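Local coordinates for protein tryptophan--tRNA ligase (PDB 2YY5) that catalyses the ATP-dependent attachment of tryptophan to tRNA(Trp), by way of a tryptophanyl-adenylate, as a homodimeric class I aminoacyl-tRNA synthetase, at residues 21-26 against 191-196; 201-206 against 211-216. The protein carries 1 engineered substitution. All coordinates share one frame; numbering follows the deposited sequence.

Interaction 1 (21-26 against 191-196); sequences NYLGVM and NRIMDL. With WSA (5'-O-[(L-tryptophylamino)sulfonyl]adenosine), chain J.
L23 and I193 meet at nearly a right angle beside the adenine pocket of a class I, Rossmann-type synthetase core, where the helix that starts in the HIGH region faces the loop following strand 183-185. The touch is small and wholly apolar. The tip of the isoleucine, CD1, comes up to the root of the leucine at CB (3.4 Å), while the CD2 branch of L23 lies against the inner methylene CG1 of I193 at 3.8 Å. With CG1 of I193 opposite its own carbonyl carbon (chi1 -73°), the longer branch stays on the backbone N side, and its CD1 also reaches N1 of the adenine. Isoleucine suits this place, because its CD1 methyl, at the end of the longer branch, can lie against leucine and base together. Helix 246-259 covers the pair, A257 and L258 touching L23 and I254 touching I193.

The backbone of I193 reads the base. Its N-H gives a bond to N1 (2.7 Å between I193 N and WSA N1), and its carbonyl O receives the amino group (2.9 Å from WSA N6, 162° at the hydrogen). This donor-acceptor pair matches the Watson-Crick edge of adenine, and N6 has a second acceptor in M203 O. The helix contributes through what it lacks: G24 has no side chain, so the base can approach the main chain directly, and L23 beside it turns its bulk to the isoleucine instead. One turn of the helix is widened to a pi-type turn, with O of N21 receiving N-H of V25 and, weakly, that of M26. Here V25 meets the ribose, its CG1 lying 3.5 Å from WSA O3'.

Interaction 2 (201-206 against 211-216); sequences KKMSKS and NGVIYL. With WSA (5'-O-[(L-tryptophylamino)sulfonyl]adenosine), chain J; SO4 (sulfate ion), chain H.
M203, the methionine of the KMSKS loop characteristic of class I synthetases, lays its side chain obliquely across V213. This is the close-packed part of the contact: M203 CG rests on V213 CG2 at 3.6 Å, and CG1 of the same valine is near too. CG stands opposite the backbone N (chi1 -161°), and a bend at chi3 (-76°) then turns CE toward G212 O. The flexible, unbranched thioether can thus follow the neighbouring backbone, and its SD accepts a weak but fairly straight bond from the N-H of I214 (3.5 Å, 165°). L19 of the HIGH region touches both M203 and I214.

Beyond V213 the packing gives way to a water bridge. A water at the edge of the Y215 ring, in its plane, joins Y215 OH (2.6 Å) to S204 O (3.0 Å).

Away from V213 the loop faces ligand and anion. K202 NZ bonds to S204 OG at 2.8 Å, its reach to the sulfate being weak. That sulfate, probably from the crystallisation liquor, sits where cationic groups gather, consistent with a site for ATP phosphates; H18 NE2 binds it as well. K205 holds it by two good bonds: K205 N bonds to sulfate O3 at 2.8 Å and K205 NZ, at the end of the long side chain, to sulfate O4 at 2.6 Å.

Interaction 1 closes before interaction 2 opens along the chain, and their centres lie about 9 Å apart. Both draw on the long loop between strand 183-185 and helix 220-228, which supplies 191-196, 201-206 and 211-216 in turn; helix 19-26 supplies the remaining segment. The three loop segments are tied together by main-chain pairs: I193 O lies 2.8 Å from M203 N, a probable hydrogen bond, and L196 N is similarly placed against G212 O. The adenine-reading strip is therefore linked directly to the KMSKS loop, while the HIGH region borders both. Together they bring the two signature motifs of the class I catalytic domain around one adenylate analogue.

Interaction 1 (21-26 against 191-196)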
# COMPACT_ATOMS: atom_id res chain seq x y z
N ASN B 21 3.50 17.05 21.02
CA ASN B 21 2.88 15.73 20.98
C ASN B 21 2.20 15.42 22.30
O ASN B 21 1.07 14.92 22.32
CB ASN B 21 3.93 14.66 20.71
CG ASN B 21 4.70 14.90 19.43
OD1 ASN B 21 4.11 15.06 18.36
ND2 ASN B 21 6.03 14.93 19.53
N TYR B 22 2.89 15.72 23.41
CA TYR B 22 2.36 15.45 24.74
C TYR B 22 1.07 16.23 24.96
O TYR B 22 0.02 15.66 25.27
CB TYR B 22 3.37 15.82 25.84
CG TYR B 22 2.86 15.47 27.23
CD1 TYR B 22 2.87 14.16 27.68
CD2 TYR B 22 2.27 16.44 28.05
CE1 TYR B 22 2.31 13.80 28.91
CE2 TYR B 22 1.70 16.10 29.28
CZ TYR B 22 1.72 14.78 29.69
OH TYR B 22 1.14 14.41 30.88
N LEU B 23 1.15 17.54 24.79
CA LEU B 23 0.00 18.40 24.98
C LEU B 23 -1.06 18.19 23.91
O LEU B 23 -2.26 18.31 24.18
CB LEU B 23 0.47 19.87 25.03
CG LEU B 23 0.68 20.49 26.42
CD1 LEU B 23 1.10 19.43 27.43
CD2 LEU B 23 1.72 21.61 26.35
N GLY B 24 -0.63 17.84 22.70
CA GLY B 24 -1.58 17.64 21.63
C GLY B 24 -2.55 16.48 21.80
O GLY B 24 -3.74 16.61 21.48
N VAL B 25 -2.05 15.35 22.30
CA VAL B 25 -2.88 14.16 22.46
C VAL B 25 -2.56 13.29 23.67
O VAL B 25 -3.47 12.82 24.34
CB VAL B 25 -2.78 13.24 21.21
CG1 VAL B 25 -3.43 13.91 20.02
CG2 VAL B 25 -1.31 12.93 20.89
N MET B 26 -1.28 13.07 23.93
CA MET B 26 -0.87 12.23 25.05
C MET B 26 -1.53 12.57 26.38
O MET B 26 -2.11 11.70 27.02
CB MET B 26 0.65 12.28 25.21
CG MET B 26 1.38 11.51 24.14
SD MET B 26 3.17 11.47 24.32
CE MET B 26 3.62 10.84 22.69
N ASN B 191 -4.16 22.38 21.04
CA ASN B 191 -4.15 21.69 19.75
C ASN B 191 -2.96 22.05 18.86
O ASN B 191 -2.73 21.40 17.84
CB ASN B 191 -5.46 21.96 19.01
CG ASN B 191 -5.61 23.41 18.64
OD1 ASN B 191 -5.00 23.88 17.67
ND2 ASN B 191 -6.42 24.14 19.41
N ARG B 192 -2.20 23.06 19.24
CA ARG B 192 -1.08 23.46 18.41
C ARG B 192 -0.02 24.24 19.17
O ARG B 192 -0.02 25.46 19.16
CB ARG B 192 -1.61 24.29 17.23
CG ARG B 192 -0.58 24.66 16.18
CD ARG B 192 -1.09 25.77 15.27
NE ARG B 192 -0.07 26.22 14.33
CZ ARG B 192 -0.02 27.44 13.81
NH1 ARG B 192 0.94 27.77 12.96
NH2 ARG B 192 -0.93 28.35 14.16
N ILE B 193 0.89 23.54 19.84
CA ILE B 193 1.96 24.21 20.58
C ILE B 193 2.95 24.80 19.58
O ILE B 193 3.34 24.14 18.61
CB ILE B 193 2.69 23.24 21.54
CG1 ILE B 193 1.80 22.91 22.73
CG2 ILE B 193 4.00 23.86 22.04
CD1 ILE B 193 0.66 22.00 22.39
N MET B 194 3.35 26.05 19.82
CA MET B 194 4.28 26.73 18.92
C MET B 194 5.76 26.56 19.26
O MET B 194 6.13 26.21 20.38
CB MET B 194 3.94 28.23 18.87
CG MET B 194 2.47 28.52 18.58
SD MET B 194 1.83 27.76 17.07
CE MET B 194 0.04 28.01 17.34
N ASP B 195 6.60 26.78 18.26
CA ASP B 195 8.04 26.68 18.39
C ASP B 195 8.53 27.80 19.32
O ASP B 195 8.13 28.95 19.16
CB ASP B 195 8.66 26.80 16.99
CG ASP B 195 10.16 26.66 17.00
OD1 ASP B 195 10.85 27.60 17.45
OD2 ASP B 195 10.65 25.60 16.54
N LEU B 196 9.38 27.46 20.30
CA LEU B 196 9.88 28.44 21.25
C LEU B 196 10.80 29.52 20.68
O LEU B 196 10.92 30.59 21.26
CB LEU B 196 10.60 27.74 22.41
CG LEU B 196 9.73 27.02 23.45
CD1 LEU B 196 10.60 26.60 24.63
CD2 LEU B 196 8.63 27.94 23.93
CD2 WSA J . -2.54 8.96 12.89
CE3 WSA J . -3.11 9.75 13.89
CZ3 WSA J . -4.46 9.61 14.19
CH2 WSA J . -5.24 8.69 13.50
CZ2 WSA J . -4.67 7.90 12.50
CE2 WSA J . -3.32 8.04 12.20
N11 WSA J . -2.52 7.43 11.33
CD1 WSA J . -1.28 7.90 11.44
CG WSA J . -1.25 8.84 12.39
CB WSA J . -0.02 9.62 12.84
CA WSA J . -0.18 11.12 12.58
NH3 WSA J . -0.43 11.38 11.16
C WSA J . 1.10 11.84 13.02
O WSA J . 2.10 11.80 12.30
NS WSA J . 1.08 12.48 14.18
S WSA J . 2.59 12.70 14.73
O1S WSA J . 3.27 11.38 14.93
O2S WSA J . 3.39 13.50 13.75
O5' WSA J . 2.46 13.40 15.98
C5' WSA J . 1.60 12.84 16.98
C4' WSA J . 0.48 13.77 17.44
O4' WSA J . 1.03 15.01 17.92
C3' WSA J . -0.51 14.14 16.33
O3' WSA J . -1.84 14.19 16.87
C2' WSA J . -0.06 15.55 15.96
O2' WSA J . -1.16 16.29 15.42
C1' WSA J . 0.25 16.07 17.37
N9 WSA J . 1.07 17.31 17.29
C8 WSA J . 2.20 17.42 16.60
N7 WSA J . 2.71 18.64 16.79
C5 WSA J . 1.90 19.30 17.60
C4 WSA J . 0.84 18.45 17.91
N3 WSA J . -0.13 18.89 18.72
C2 WSA J . -0.09 20.12 19.22
N1 WSA J . 0.90 20.94 18.95
C6 WSA J . 1.91 20.57 18.15
N6 WSA J . 2.91 21.40 17.88

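Interaction 2 (201-206 against 211-216)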
# COMPACT_ATOMS: atom_id res chain seq x y z
N LYS B 201 5.44 29.41 14.01
CA LYS B 201 5.48 28.06 13.47
C LYS B 201 5.15 27.10 14.63
O LYS B 201 5.36 27.46 15.79
CB LYS B 201 6.89 27.79 12.94
CG LYS B 201 7.06 26.55 12.08
CD LYS B 201 8.48 25.97 12.19
CE LYS B 201 9.58 26.99 11.87
NZ LYS B 201 10.95 26.41 12.07
N LYS B 202 4.63 25.91 14.33
CA LYS B 202 4.30 24.95 15.39
C LYS B 202 5.54 24.17 15.80
O LYS B 202 6.52 24.10 15.05
CB LYS B 202 3.23 23.95 14.92
CG LYS B 202 3.71 22.98 13.86
CD LYS B 202 2.62 22.00 13.43
CE LYS B 202 2.73 20.66 14.15
NZ LYS B 202 4.01 19.95 13.85
N MET B 203 5.51 23.59 17.00
CA MET B 203 6.65 22.80 17.46
C MET B 203 6.69 21.54 16.60
O MET B 203 5.72 20.79 16.56
CB MET B 203 6.48 22.43 18.93
CG MET B 203 7.79 22.01 19.59
SD MET B 203 7.71 21.85 21.39
CE MET B 203 7.71 23.55 21.87
N SER B 204 7.80 21.32 15.91
CA SER B 204 7.92 20.15 15.04
C SER B 204 9.17 19.32 15.23
O SER B 204 10.25 19.86 15.51
CB SER B 204 7.83 20.56 13.57
OG SER B 204 6.52 20.98 13.22
N LYS B 205 9.02 18.01 15.06
CA LYS B 205 10.15 17.11 15.16
C LYS B 205 11.14 17.46 14.05
O LYS B 205 12.35 17.27 14.20
CB LYS B 205 9.71 15.66 14.98
CG LYS B 205 8.63 15.18 15.94
CD LYS B 205 8.62 13.65 16.01
CE LYS B 205 7.41 13.10 16.76
NZ LYS B 205 6.21 13.02 15.88
N SER B 206 10.63 17.99 12.94
CA SER B 206 11.47 18.33 11.80
C SER B 206 12.24 19.64 11.86
O SER B 206 13.14 19.86 11.05
CB SER B 206 10.63 18.30 10.51
OG SER B 206 9.65 19.33 10.49
N ASN B 211 16.41 24.61 19.65
CA ASN B 211 16.12 25.41 20.84
C ASN B 211 14.65 25.77 20.83
O ASN B 211 14.12 26.27 21.82
CB ASN B 211 16.97 26.68 20.86
CG ASN B 211 18.46 26.39 20.88
OD1 ASN B 211 18.98 25.74 21.79
ND2 ASN B 211 19.17 26.89 19.87
N GLY B 212 13.99 25.52 19.70
CA GLY B 212 12.58 25.84 19.58
C GLY B 212 11.68 24.68 19.98
O GLY B 212 10.47 24.85 20.13
N VAL B 213 12.28 23.50 20.17
CA VAL B 213 11.51 22.32 20.54
C VAL B 213 11.92 21.73 21.89
O VAL B 213 13.10 21.52 22.16
CB VAL B 213 11.67 21.21 19.47
CG1 VAL B 213 10.96 19.93 19.91
CG2 VAL B 213 11.11 21.69 18.13
N ILE B 214 10.93 21.48 22.75
CA ILE B 214 11.20 20.89 24.05
C ILE B 214 10.97 19.39 23.87
O ILE B 214 9.83 18.95 23.77
CB ILE B 214 10.22 21.41 25.14
CG1 ILE B 214 10.33 22.94 25.27
CG2 ILE B 214 10.52 20.73 26.47
CD1 ILE B 214 11.70 23.43 25.66
N TYR B 215 12.05 18.61 23.79
CA TYR B 215 11.94 17.17 23.61
C TYR B 215 11.58 16.51 24.93
O TYR B 215 11.99 16.98 26.00
CB TYR B 215 13.25 16.57 23.09
CG TYR B 215 13.68 17.12 21.75
CD1 TYR B 215 12.89 16.96 20.61
CD2 TYR B 215 14.88 17.84 21.62
CE1 TYR B 215 13.27 17.51 19.38
CE2 TYR B 215 15.26 18.39 20.40
CZ TYR B 215 14.45 18.22 19.29
OH TYR B 215 14.83 18.78 18.09
N LEU B 216 10.82 15.42 24.86
CA LEU B 216 10.41 14.70 26.06
C LEU B 216 11.60 14.09 26.80
O LEU B 216 11.52 13.82 28.00
CB LEU B 216 9.37 13.64 25.68
CG LEU B 216 7.91 14.10 25.81
CD1 LEU B 216 7.76 15.53 25.34
CD2 LEU B 216 7.01 13.18 25.03
CD2 WSA J . -2.54 8.96 12.89
CE3 WSA J . -3.11 9.75 13.89
CZ3 WSA J . -4.46 9.61 14.19
CH2 WSA J . -5.24 8.69 13.50
CZ2 WSA J . -4.67 7.90 12.50
CE2 WSA J . -3.32 8.04 12.20
N11 WSA J . -2.52 7.43 11.33
CD1 WSA J . -1.28 7.90 11.44
CG WSA J . -1.25 8.84 12.39
CB WSA J . -0.02 9.62 12.84
CA WSA J . -0.18 11.12 12.58
NH3 WSA J . -0.43 11.38 11.16
C WSA J . 1.10 11.84 13.02
O WSA J . 2.10 11.80 12.30
NS WSA J . 1.08 12.48 14.18
S WSA J . 2.59 12.70 14.73
O1S WSA J . 3.27 11.38 14.93
O2S WSA J . 3.39 13.50 13.75
O5' WSA J . 2.46 13.40 15.98
C5' WSA J . 1.60 12.84 16.98
C4' WSA J . 0.48 13.77 17.44
O4' WSA J . 1.03 15.01 17.92
C3' WSA J . -0.51 14.14 16.33
O3' WSA J . -1.84 14.19 16.87
C2' WSA J . -0.06 15.55 15.96
O2' WSA J . -1.16 16.29 15.42
C1' WSA J . 0.25 16.07 17.37
N9 WSA J . 1.07 17.31 17.29
C8 WSA J . 2.20 17.42 16.60
N7 WSA J . 2.71 18.64 16.79
C5 WSA J . 1.90 19.30 17.60
C4 WSA J . 0.84 18.45 17.91
N3 WSA J . -0.13 18.89 18.72
C2 WSA J . -0.09 20.12 19.22
N1 WSA J . 0.90 20.94 18.95
C6 WSA J . 1.91 20.57 18.15
N6 WSA J . 2.91 21.40 17.88
S SO4 H . 5.59 16.27 14.52
O1 SO4 H . 4.31 16.63 13.90
O2 SO4 H . 6.40 15.48 13.57
O3 SO4 H . 6.31 17.50 14.91
O4 SO4 H . 5.33 15.45 15.71
O HOH W 1 13.07 19.03 16.13